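Local structure of EchA1_1 (Mycobacterium avium subsp. paratuberculosis, 3R9T) at residues E47-P52 with I100-I105; D43-A48 with A93-H98; D7-L12 with T23-E28. The protein probably catalyses the reversible hydration of (2E)-enoyl-CoA to (3S)-3-hydroxyacyl-CoA in fatty acid metabolism, as a member of the enoyl-CoA hydratase/isomerase family. All coordinates share one frame; numbering follows the deposited sequence.

How the contacts relate
Contacts 1 and 2 both lie on helix 35-50 of the crotonase fold, and contact 3 packs against the same helix through Ala11 and Ile24. Contacts 1 and 2 share Glu47 and Ala48, and their centres are 9 Å apart. They also touch directly: Ile100 CD1 packs 3.7 Å from Leu45 CD2, and Thr104 CB lies 3.6 Å from Tyr95 OH. Contact 3 precedes them in the chain, in the hairpin whose second strand, 19-24, leads on to the helix. Its centre is 15 Å from that of contact 2 and 21 Å from that of contact 1, with no touch to either. The bound benzoic acid lies about 12 Å from the side chain of Tyr95 and about 13 Å from that of Arg26.

Contact 1 of 3, residues E47-P52 with I100-I105; sequences EAQHDP and IDKPTI
Bends at chi2 (-128°) and at chi4 (132°), the latter placing NZ, bring Lys102 to the backbone carbonyls of Ala48 and Gln49, while Gln49, its CG anti to the backbone N, has a bend at chi2 (59°) that turns CD toward the 100-105 loop. The contact joins the C-terminal end of helix 35-50 to the loop entering strand 104-108 of the crotonase fold. Lys102 NZ donates to Ala48 O at 2.8 Å, nearly along the C=O axis, and more weakly to Gln49 O at 3.5 Å. It also bonds Val54 O beyond the segment. A positively charged amine at this helix end would probably be favoured by the clustered carbonyls. In return, Gln49 OE1 accepts the backbone N-H of Asp101 at 2.8 Å in an almost straight bond. Gln49 OE1 also lies 3.2 Å from Ile100 CA, and Ile100 CG2 packs near Gln49 CB. Helix 208-218 also holds the loop, where Lys215 NZ bonds the carbonyls of Ile100 and Lys102. A water also accepts from Lys102 NZ at 2.9 Å and donates to Gln49 O at 3.1 Å.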
loop_
_atom_site.group_PDB
_atom_site.type_symbol
_atom_site.label_atom_id
_atom_site.label_comp_id
_atom_site.label_asym_id
_atom_site.label_seq_id
_atom_site.Cartn_x
_atom_site.Cartn_y
_atom_site.Cartn_z
ATOM N N GLU B 47 27.817 13.065 -5.908
ATOM C CA GLU B 47 28.570 14.049 -5.121
ATOM C C GLU B 47 27.863 14.276 -3.798
ATOM O O GLU B 47 28.496 14.346 -2.748
ATOM C CB GLU B 47 28.701 15.375 -5.889
ATOM C CG GLU B 47 29.246 16.580 -5.090
ATOM C CD GLU B 47 30.629 16.342 -4.477
ATOM O OE1 GLU B 47 31.592 16.999 -4.926
ATOM O OE2 GLU B 47 30.765 15.513 -3.548
ATOM N N ALA B 48 26.539 14.350 -3.856
ATOM C CA ALA B 48 25.737 14.560 -2.656
ATOM C C ALA B 48 25.949 13.398 -1.691
ATOM O O ALA B 48 26.084 13.602 -0.480
ATOM C CB ALA B 48 24.248 14.698 -3.027
ATOM N N GLN B 49 25.976 12.180 -2.229
ATOM C CA GLN B 49 26.160 10.994 -1.412
ATOM C C GLN B 49 27.489 11.083 -0.676
ATOM O O GLN B 49 27.584 10.681 0.473
ATOM C CB GLN B 49 26.133 9.726 -2.264
ATOM C CG GLN B 49 26.382 8.432 -1.493
ATOM C CD GLN B 49 25.348 8.242 -0.411
ATOM O OE1 GLN B 49 24.326 7.622 -0.642
ATOM N NE2 GLN B 49 25.591 8.819 0.762
ATOM N N HIS B 50 28.509 11.617 -1.334
ATOM C CA HIS B 50 29.865 11.516 -0.794
ATOM C C HIS B 50 30.329 12.704 0.020
ATOM O O HIS B 50 31.302 12.598 0.774
ATOM C CB HIS B 50 30.830 11.160 -1.914
ATOM C CG HIS B 50 30.606 9.775 -2.417
ATOM N ND1 HIS B 50 30.784 8.671 -1.612
ATOM C CD2 HIS B 50 30.107 9.311 -3.586
ATOM C CE1 HIS B 50 30.461 7.582 -2.285
ATOM N NE2 HIS B 50 30.045 7.943 -3.485
ATOM N N ASP B 51 29.627 13.820 -0.113
ATOM C CA ASP B 51 29.978 15.032 0.597
ATOM C C ASP B 51 29.230 15.025 1.936
ATOM O O ASP B 51 28.008 15.199 1.970
ATOM C CB ASP B 51 29.618 16.251 -0.267
ATOM C CG ASP B 51 30.020 17.574 0.366
ATOM O OD1 ASP B 51 30.388 17.590 1.557
ATOM O OD2 ASP B 51 29.955 18.605 -0.335
ATOM N N PRO B 52 29.953 14.828 3.057
ATOM C CA PRO B 52 29.195 14.843 4.305
ATOM C C PRO B 52 28.671 16.243 4.691
ATOM O O PRO B 52 27.933 16.359 5.660
ATOM C CB PRO B 52 30.203 14.327 5.339
ATOM C CG PRO B 52 31.547 14.652 4.777
ATOM C CD PRO B 52 31.402 14.958 3.298
ATOM N N ILE B 100 20.558 6.837 -2.981
ATOM C CA ILE B 100 21.465 7.514 -2.064
ATOM C C ILE B 100 20.852 7.558 -0.662
ATOM O O ILE B 100 19.630 7.560 -0.493
ATOM C CB ILE B 100 21.879 8.934 -2.546
ATOM C CG1 ILE B 100 20.715 9.934 -2.487
ATOM C CG2 ILE B 100 22.535 8.841 -3.937
ATOM C CD1 ILE B 100 21.194 11.399 -2.600
ATOM N N ASP B 101 21.731 7.580 0.338
ATOM C CA ASP B 101 21.446 7.598 1.778
ATOM C C ASP B 101 20.752 8.853 2.276
ATOM O O ASP B 101 20.200 8.901 3.398
ATOM C CB ASP B 101 22.784 7.549 2.532
ATOM C CG ASP B 101 23.455 6.202 2.464
ATOM O OD1 ASP B 101 22.751 5.181 2.332
ATOM O OD2 ASP B 101 24.700 6.167 2.563
ATOM N N LYS B 102 20.888 9.918 1.495
ATOM C CA LYS B 102 20.380 11.219 1.902
ATOM C C LYS B 102 19.006 11.477 1.299
ATOM O O LYS B 102 18.713 11.026 0.201
ATOM C CB LYS B 102 21.370 12.288 1.488
ATOM C CG LYS B 102 22.818 11.815 1.680
ATOM C CD LYS B 102 23.663 12.747 2.455
ATOM C CE LYS B 102 25.100 12.219 2.604
ATOM N NZ LYS B 102 26.083 13.259 2.270
ATOM N N PRO B 103 18.151 12.193 2.029
ATOM C CA PRO B 103 16.816 12.450 1.528
ATOM C C PRO B 103 16.787 13.234 0.220
ATOM O O PRO B 103 17.575 14.181 0.031
ATOM C CB PRO B 103 16.161 13.261 2.660
ATOM C CG PRO B 103 17.320 13.881 3.400
ATOM C CD PRO B 103 18.375 12.830 3.340
ATOM N N THR B 104 15.865 12.815 -0.655
ATOM C CA THR B 104 15.586 13.477 -1.925
ATOM C C THR B 104 14.161 14.009 -1.979
ATOM O O THR B 104 13.225 13.325 -1.604
ATOM C CB THR B 104 15.832 12.539 -3.126
ATOM O OG1 THR B 104 14.990 11.380 -3.011
ATOM C CG2 THR B 104 17.333 12.101 -3.175
ATOM N N ILE B 105 14.018 15.248 -2.436
ATOM C CA ILE B 105 12.749 15.919 -2.515
ATOM C C ILE B 105 12.624 16.456 -3.920
ATOM O O ILE B 105 13.457 17.256 -4.357
ATOM C CB ILE B 105 12.704 17.107 -1.539
ATOM C CG1 ILE B 105 13.005 16.653 -0.106
ATOM C CG2 ILE B 105 11.355 17.877 -1.690
ATOM C CD1 ILE B 105 13.278 17.834 0.853
HETATM O O HOH W 1 28.243 11.658 3.320
#

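Contact 2 of 3, residues D43-A48 with A93-H98; sequences DALEEA and AGYVRH
Leu45 reaches from helix 35-50 into the loop 93-98 with a single methyl, CD1, which lies 3.5 Å from both Tyr95 CD1 and His98 ND1. The leucine crosses the tyrosine side chain at about a right angle but runs past the histidine in the opposite direction, and Leu45 CB comes to 3.6 Å from His98 CE1. His98 CE1 also lies 4.0 Å from the backbone N of Glu46, the residue after Leu45. The His98 ring is fixed by its own loop: chi1 (-168°) sets CG anti to the backbone N, and the bond from ND1 to Gly94 O, 2.8 Å long with the acceptor almost exactly in the ring plane, then holds the ring's rotation. Trp90 stacks on the same imidazole. Tyr95 is tied further out, its OH bonded to Ser123 OG and its side chain packed on Leu119 and Ala122 of helix 115-122 and on Leu59 of strand 56-61. The loop thus bridges two helices of the crotonase fold. No hydrogen bond crosses between the segments. The bond to Gly94 O means that ND1 is protonated and is not an acceptor towards the helix; the ring meets Leu45 by van der Waals contact.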
loop_
_atom_site.group_PDB
_atom_site.type_symbol
_atom_site.label_atom_id
_atom_site.label_comp_id
_atom_site.label_asym_id
_atom_site.label_seq_id
_atom_site.Cartn_x
_atom_site.Cartn_y
_atom_site.Cartn_z
ATOM N N ASP B 43 25.733 12.638 -11.690
ATOM C CA ASP B 43 26.982 13.050 -11.038
ATOM C C ASP B 43 26.727 13.859 -9.749
ATOM O O ASP B 43 27.419 13.670 -8.749
ATOM C CB ASP B 43 27.872 13.841 -12.008
ATOM C CG ASP B 43 28.411 12.992 -13.159
ATOM O OD1 ASP B 43 28.275 11.749 -13.148
ATOM O OD2 ASP B 43 28.988 13.597 -14.087
ATOM N N ALA B 44 25.730 14.743 -9.780
ATOM C CA ALA B 44 25.375 15.580 -8.621
ATOM C C ALA B 44 24.867 14.723 -7.465
ATOM O O ALA B 44 25.237 14.928 -6.309
ATOM C CB ALA B 44 24.328 16.622 -9.011
ATOM N N LEU B 45 24.025 13.742 -7.767
ATOM C CA LEU B 45 23.599 12.797 -6.732
ATOM C C LEU B 45 24.775 12.047 -6.118
ATOM O O LEU B 45 24.825 11.846 -4.903
ATOM C CB LEU B 45 22.634 11.766 -7.301
ATOM C CG LEU B 45 21.154 12.079 -7.398
ATOM C CD1 LEU B 45 20.447 10.817 -7.910
ATOM C CD2 LEU B 45 20.568 12.521 -6.051
ATOM N N GLU B 46 25.714 11.618 -6.954
ATOM C CA GLU B 46 26.883 10.886 -6.468
ATOM C C GLU B 46 27.715 11.789 -5.548
ATOM O O GLU B 46 28.205 11.348 -4.505
ATOM C CB GLU B 46 27.690 10.327 -7.668
ATOM C CG GLU B 46 29.106 9.832 -7.395
ATOM C CD GLU B 46 29.850 9.443 -8.681
ATOM O OE1 GLU B 46 30.255 8.267 -8.805
ATOM O OE2 GLU B 46 30.024 10.310 -9.570
ATOM N N GLU B 47 27.817 13.065 -5.908
ATOM C CA GLU B 47 28.570 14.049 -5.121
ATOM C C GLU B 47 27.863 14.276 -3.798
ATOM O O GLU B 47 28.496 14.346 -2.748
ATOM C CB GLU B 47 28.701 15.375 -5.889
ATOM C CG GLU B 47 29.246 16.580 -5.090
ATOM C CD GLU B 47 30.629 16.342 -4.477
ATOM O OE1 GLU B 47 31.592 16.999 -4.926
ATOM O OE2 GLU B 47 30.765 15.513 -3.548
ATOM N N ALA B 48 26.539 14.350 -3.856
ATOM C CA ALA B 48 25.737 14.560 -2.656
ATOM C C ALA B 48 25.949 13.398 -1.691
ATOM O O ALA B 48 26.084 13.602 -0.480
ATOM C CB ALA B 48 24.248 14.698 -3.027
ATOM N N ALA B 93 17.514 9.318 -16.244
ATOM C CA ALA B 93 17.916 10.609 -15.659
ATOM C C ALA B 93 19.081 10.479 -14.682
ATOM O O ALA B 93 19.376 11.406 -13.944
ATOM C CB ALA B 93 16.701 11.340 -14.989
ATOM N N GLY B 94 19.740 9.321 -14.676
ATOM C CA GLY B 94 20.748 9.022 -13.661
ATOM C C GLY B 94 20.179 9.028 -12.258
ATOM O O GLY B 94 20.918 9.217 -11.301
ATOM N N TYR B 95 18.878 8.770 -12.142
ATOM C CA TYR B 95 18.120 9.081 -10.922
ATOM C C TYR B 95 17.221 7.960 -10.405
ATOM O O TYR B 95 17.205 7.704 -9.213
ATOM C CB TYR B 95 17.257 10.329 -11.164
ATOM C CG TYR B 95 16.620 10.957 -9.933
ATOM C CD1 TYR B 95 17.313 11.895 -9.178
ATOM C CD2 TYR B 95 15.316 10.645 -9.542
ATOM C CE1 TYR B 95 16.760 12.491 -8.072
ATOM C CE2 TYR B 95 14.751 11.228 -8.404
ATOM C CZ TYR B 95 15.469 12.191 -7.696
ATOM O OH TYR B 95 14.962 12.798 -6.565
ATOM N N VAL B 96 16.459 7.317 -11.291
ATOM C CA VAL B 96 15.360 6.428 -10.849
ATOM C C VAL B 96 15.796 5.084 -10.263
ATOM O O VAL B 96 15.006 4.420 -9.570
ATOM C CB VAL B 96 14.293 6.191 -11.931
ATOM C CG1 VAL B 96 13.687 7.505 -12.402
ATOM C CG2 VAL B 96 14.847 5.346 -13.097
ATOM N N ARG B 97 17.032 4.679 -10.549
ATOM C CA ARG B 97 17.653 3.501 -9.933
ATOM C C ARG B 97 18.989 3.901 -9.305
ATOM O O ARG B 97 19.963 3.162 -9.378
ATOM C CB ARG B 97 17.873 2.413 -10.991
ATOM C CG ARG B 97 18.020 1.021 -10.476
ATOM C CD ARG B 97 17.993 0.074 -11.683
ATOM N NE ARG B 97 18.052 -1.335 -11.336
ATOM C CZ ARG B 97 18.128 -2.321 -12.231
ATOM N NH1 ARG B 97 18.161 -2.054 -13.537
ATOM N NH2 ARG B 97 18.178 -3.585 -11.822
ATOM N N HIS B 98 19.015 5.077 -8.689
ATOM C CA HIS B 98 20.213 5.636 -8.078
ATOM C C HIS B 98 19.948 5.941 -6.607
ATOM O O HIS B 98 19.746 7.083 -6.224
ATOM C CB HIS B 98 20.602 6.907 -8.819
ATOM C CG HIS B 98 21.962 7.427 -8.488
ATOM N ND1 HIS B 98 22.552 8.424 -9.235
ATOM C CD2 HIS B 98 22.850 7.103 -7.518
ATOM C CE1 HIS B 98 23.748 8.689 -8.738
ATOM N NE2 HIS B 98 23.953 7.902 -7.698
#

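Contact 3 of 3, residues D7-L12 with T23-E28; sequences DAPGAL and TINRPE
The carboxamide of Asn25 lies against the branched end of Leu12, with Leu12 CG 3.9 Å from Asn25 ND2 and Leu12 CD1 close to the amide carbon and oxygen. The two side chains cross obliquely. Asn25 holds CG anti to its backbone N (chi1 -165°), and its ND2 donates to Pro9 O at 3.0 Å. The donor lies in the plane of the proline carbonyl, while that oxygen is tilted somewhat from the amide plane of the asparagine. Ala8 CB packs against the same nitrogen, 3.6 Å from Asn25 ND2, so one amide group meets three residues of the incoming chain.

Backbone bonds continue the join from this point. Asn25 N donates to Gly10 O at 2.7 Å, and the asparagine is thus bonded to two successive carbonyls through its main chain and its side chain. Next come the strands of an antiparallel beta hairpin. Ala11 and Ile24 form a non-hydrogen-bonded pair, with Ala11 CA making a CA-H...O contact to Thr23 O at 3.2 Å. Leu12 and Thr23 form the hydrogen-bonded pair that follows: Leu12 N reaches Thr23 O at 2.8 Å, and Thr23 N reaches Leu12 O at 2.9 Å. A water bonded to Thr23 OG1 makes a weak link to Leu12 O.

The two sheet faces differ in their cover. Leu12 and Thr23 share the more exposed one, whereas the buried Ala11 and Ile24 turn to helix 35-50, where they meet Val41 and Val37, respectively. Strand 11-16 is outermost in the sheet; strand 19-24 pairs on its inner side with strand 56-61, Ile24 sharing backbone hydrogen bonds with Thr60 and with Ala62 just after it, and beyond the strand end Arg26 packs on Val37 and forms a salt bridge with Asp72.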
loop_
_atom_site.group_PDB
_atom_site.type_symbol
_atom_site.label_atom_id
_atom_site.label_comp_id
_atom_site.label_asym_id
_atom_site.label_seq_id
_atom_site.Cartn_x
_atom_site.Cartn_y
_atom_site.Cartn_z
ATOM N N ASP B 7 26.157 25.934 -24.789
ATOM C CA ASP B 7 26.966 24.948 -24.075
ATOM C C ASP B 7 26.666 24.873 -22.573
ATOM O O ASP B 7 27.577 24.665 -21.770
ATOM C CB ASP B 7 28.459 25.231 -24.293
ATOM N N ALA B 8 25.400 25.036 -22.199
ATOM C CA ALA B 8 24.994 24.863 -20.808
ATOM C C ALA B 8 24.725 23.386 -20.566
ATOM O O ALA B 8 24.198 22.701 -21.444
ATOM C CB ALA B 8 23.756 25.678 -20.505
ATOM N N PRO B 9 25.085 22.890 -19.377
ATOM C CA PRO B 9 24.919 21.483 -19.068
ATOM C C PRO B 9 23.458 21.114 -18.893
ATOM O O PRO B 9 22.618 21.978 -18.637
ATOM C CB PRO B 9 25.681 21.324 -17.755
ATOM C CG PRO B 9 25.653 22.653 -17.146
ATOM C CD PRO B 9 25.650 23.638 -18.243
ATOM N N GLY B 10 23.175 19.828 -19.048
ATOM C CA GLY B 10 21.817 19.318 -18.972
ATOM C C GLY B 10 21.184 19.509 -17.612
ATOM O O GLY B 10 19.964 19.617 -17.512
ATOM N N ALA B 11 22.007 19.535 -16.567
ATOM C CA ALA B 11 21.532 19.805 -15.219
ATOM C C ALA B 11 22.569 20.618 -14.466
ATOM O O ALA B 11 23.767 20.400 -14.629
ATOM C CB ALA B 11 21.249 18.501 -14.488
ATOM N N LEU B 12 22.099 21.553 -13.649
ATOM C CA LEU B 12 22.959 22.353 -12.781
ATOM C C LEU B 12 22.891 21.786 -11.371
ATOM O O LEU B 12 21.902 21.151 -11.000
ATOM C CB LEU B 12 22.494 23.815 -12.767
ATOM C CG LEU B 12 22.362 24.516 -14.123
ATOM C CD1 LEU B 12 21.619 25.847 -13.985
ATOM C CD2 LEU B 12 23.735 24.719 -14.750
ATOM N N THR B 23 19.031 21.182 -10.689
ATOM C CA THR B 23 18.032 21.767 -11.570
ATOM C C THR B 23 18.195 21.212 -12.983
ATOM O O THR B 23 19.266 21.359 -13.591
ATOM C CB THR B 23 18.140 23.313 -11.583
ATOM O OG1 THR B 23 18.054 23.835 -10.246
ATOM C CG2 THR B 23 17.046 23.919 -12.443
ATOM N N ILE B 24 17.151 20.571 -13.503
ATOM C CA ILE B 24 17.180 20.106 -14.881
ATOM C C ILE B 24 17.179 21.381 -15.722
ATOM O O ILE B 24 16.384 22.289 -15.470
ATOM C CB ILE B 24 15.972 19.242 -15.227
ATOM C CG1 ILE B 24 15.928 17.986 -14.347
ATOM C CG2 ILE B 24 16.023 18.836 -16.689
ATOM C CD1 ILE B 24 14.582 17.256 -14.404
ATOM N N ASN B 25 18.071 21.435 -16.708
ATOM C CA ASN B 25 18.403 22.671 -17.403
ATOM C C ASN B 25 18.172 22.586 -18.919
ATOM O O ASN B 25 19.051 22.941 -19.712
ATOM C CB ASN B 25 19.864 23.024 -17.085
ATOM C CG ASN B 25 20.224 24.457 -17.444
ATOM O OD1 ASN B 25 19.398 25.362 -17.337
ATOM N ND2 ASN B 25 21.470 24.667 -17.867
ATOM N N ARG B 26 16.989 22.121 -19.323
ATOM C CA ARG B 26 16.592 22.166 -20.744
ATOM C C ARG B 26 15.203 22.752 -20.955
ATOM O O ARG B 26 14.332 22.099 -21.540
ATOM C CB ARG B 26 16.630 20.778 -21.370
ATOM C CG ARG B 26 17.981 20.127 -21.395
ATOM C CD ARG B 26 17.854 18.807 -22.091
ATOM N NE ARG B 26 17.637 18.963 -23.532
ATOM C CZ ARG B 26 16.857 18.181 -24.279
ATOM N NH1 ARG B 26 16.165 17.183 -23.737
ATOM N NH2 ARG B 26 16.751 18.408 -25.585
ATOM N N PRO B 27 14.986 23.995 -20.499
ATOM C CA PRO B 27 13.641 24.538 -20.612
ATOM C C PRO B 27 13.173 24.678 -22.061
ATOM O O PRO B 27 11.988 24.502 -22.322
ATOM C CB PRO B 27 13.738 25.896 -19.907
ATOM C CG PRO B 27 15.175 26.253 -19.927
ATOM C CD PRO B 27 15.940 24.962 -19.933
ATOM N N GLU B 28 14.093 24.947 -22.990
ATOM C CA GLU B 28 13.759 24.990 -24.424
ATOM C C GLU B 28 13.133 23.678 -24.928
ATOM O O GLU B 28 12.491 23.655 -25.982
ATOM C CB GLU B 28 14.999 25.338 -25.267
ATOM C CG GLU B 28 16.043 24.203 -25.414
ATOM C CD GLU B 28 17.064 24.136 -24.283
ATOM O OE1 GLU B 28 16.863 24.784 -23.228
ATOM O OE2 GLU B 28 18.078 23.422 -24.458
HETATM O O HOH W 2 20.613 23.921 -9.369
#